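Local coordinates for sensor protein CpxA (Vibrio parahaemolyticus, PDB 3V67) that probably senses periplasmic signals through this PAS-fold sensor domain and passes them on as a membrane histidine kinase that phosphorylates itself from ATP, at residues E34-L37 against G38-L41. Numbering follows the deposited sequence.
Sequences ETDL and GRIL
An N-cap opens helix 37-46: Asp-36 closes the helix's first turn by accepting from Arg-39 N, three residues on, and Arg-39 in turn reaches back over the loop that leads in. The capping bond, Asp-36 OD1 to Arg-39 N, is short at 2.7 Å and uses the anti lone pair of OD1; CG, anti to the backbone N (chi1 -172°), lies beside the residue's own carbonyl carbon, which lets OD1 face the first turn of the helix, where its charge would suit the helix dipole. After the cap the i to i+4 backbone bonds set in, Ile-40 N donating to Asp-36 O at 3.2 Å and Leu-41 N to Leu-37 O at 2.9 Å, the latter the straighter bond. The Arg-39 side chain bends at chi3 (-72°), which brings NH1 of Arg-39 to 3.3 Å from CB of Asp-36. Glu-34 OE1 lies at the edge of the guanidinium, near its plane, forming a salt bridge to NH1 of Arg-39 at 3.6 Å, while the long pairing of Asp-36 OD1 with the same nitrogen is one of charges alone, since the oxygen stands well out of that plane. Glu-34 OE1 has a second role: it accepts from Asp-36 N at 3.0 Å, tying the loop to itself just before the cap. The methylene part of Glu-34 runs past Ile-40 in the opposite direction, CG of Glu-34 lying 3.5 Å from CG1 of Ile-40. Leu-37 and Leu-41, one helical turn apart, touch through their CD1 methyls at 3.9 Å. The charged network lies at the surface, joining the loop after helix 14-30 to the first turn of helix 37-46; Leu-37 and the buried Ile-40 pack against Leu-112, the last residue of strand 102-112, and Ala-113 just after it, and Ile-40 also touches Tyr-31, just beyond helix 14-30.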
loop_
_atom_site.group_PDB
_atom_site.type_symbol
_atom_site.label_atom_id
_atom_site.label_comp_id
_atom_site.label_asym_id
_atom_site.label_seq_id
_atom_site.Cartn_x
_atom_site.Cartn_y
_atom_site.Cartn_z
ATOM N N GLU A 34 -4.854 7.693 -34.822
ATOM C CA GLU A 34 -6.282 7.399 -34.909
ATOM C C GLU A 34 -7.158 8.599 -34.544
ATOM O O GLU A 34 -6.927 9.265 -33.535
ATOM C CB GLU A 34 -6.637 6.187 -34.042
ATOM C CG GLU A 34 -8.069 5.716 -34.208
ATOM C CD GLU A 34 -8.423 5.425 -35.653
ATOM O OE1 GLU A 34 -9.466 5.927 -36.119
ATOM O OE2 GLU A 34 -7.661 4.694 -36.322
ATOM N N THR A 35 -8.165 8.861 -35.372
ATOM C CA THR A 35 -9.064 9.994 -35.163
ATOM C C THR A 35 -10.434 9.554 -34.656
ATOM O O THR A 35 -11.269 10.386 -34.303
ATOM C CB THR A 35 -9.268 10.806 -36.457
ATOM O OG1 THR A 35 -9.871 9.974 -37.457
ATOM C CG2 THR A 35 -7.939 11.340 -36.973
ATOM N N ASP A 36 -10.668 8.246 -34.635
ATOM C CA ASP A 36 -11.935 7.715 -34.144
ATOM C C ASP A 36 -11.769 7.185 -32.727
ATOM O O ASP A 36 -10.999 6.254 -32.490
ATOM C CB ASP A 36 -12.453 6.610 -35.065
ATOM C CG ASP A 36 -13.859 6.170 -34.711
ATOM O OD1 ASP A 36 -14.007 5.280 -33.849
ATOM O OD2 ASP A 36 -14.818 6.710 -35.298
ATOM N N LEU A 37 -12.491 7.789 -31.789
ATOM C CA LEU A 37 -12.401 7.415 -30.383
ATOM C C LEU A 37 -12.883 5.981 -30.163
ATOM O O LEU A 37 -12.239 5.205 -29.453
ATOM C CB LEU A 37 -13.217 8.385 -29.522
ATOM C CG LEU A 37 -12.745 8.713 -28.099
ATOM C CD1 LEU A 37 -13.846 8.418 -27.090
ATOM C CD2 LEU A 37 -11.458 7.979 -27.728
ATOM N N GLY A 38 -14.010 5.639 -30.782
ATOM C CA GLY A 38 -14.582 4.309 -30.661
ATOM C C GLY A 38 -13.627 3.225 -31.120
ATOM O O GLY A 38 -13.532 2.157 -30.509
ATOM N N ARG A 39 -12.909 3.507 -32.201
ATOM C CA ARG A 39 -11.918 2.582 -32.728
ATOM C C ARG A 39 -10.793 2.385 -31.716
ATOM O O ARG A 39 -10.331 1.262 -31.495
ATOM C CB ARG A 39 -11.371 3.100 -34.061
ATOM C CG ARG A 39 -10.424 2.144 -34.763
ATOM C CD ARG A 39 -10.367 2.421 -36.259
ATOM N NE ARG A 39 -11.590 2.005 -36.943
ATOM C CZ ARG A 39 -12.534 2.837 -37.374
ATOM N NH1 ARG A 39 -12.400 4.145 -37.201
ATOM N NH2 ARG A 39 -13.610 2.362 -37.987
ATOM N N ILE A 40 -10.368 3.481 -31.093
ATOM C CA ILE A 40 -9.321 3.426 -30.081
ATOM C C ILE A 40 -9.743 2.575 -28.887
ATOM O O ILE A 40 -9.005 1.687 -28.461
ATOM C CB ILE A 40 -8.936 4.829 -29.571
ATOM C CG1 ILE A 40 -8.348 5.671 -30.701
ATOM C CG2 ILE A 40 -7.944 4.719 -28.428
ATOM C CD1 ILE A 40 -7.844 7.032 -30.248
ATOM N N LEU A 41 -10.928 2.852 -28.349
ATOM C CA LEU A 41 -11.428 2.138 -27.176
ATOM C C LEU A 41 -11.572 0.656 -27.473
ATOM O O LEU A 41 -11.169 -0.199 -26.676
ATOM C CB LEU A 41 -12.773 2.716 -26.735
ATOM C CG LEU A 41 -12.782 4.203 -26.379
ATOM C CD1 LEU A 41 -14.194 4.666 -26.074
ATOM C CD2 LEU A 41 -11.861 4.482 -25.204
#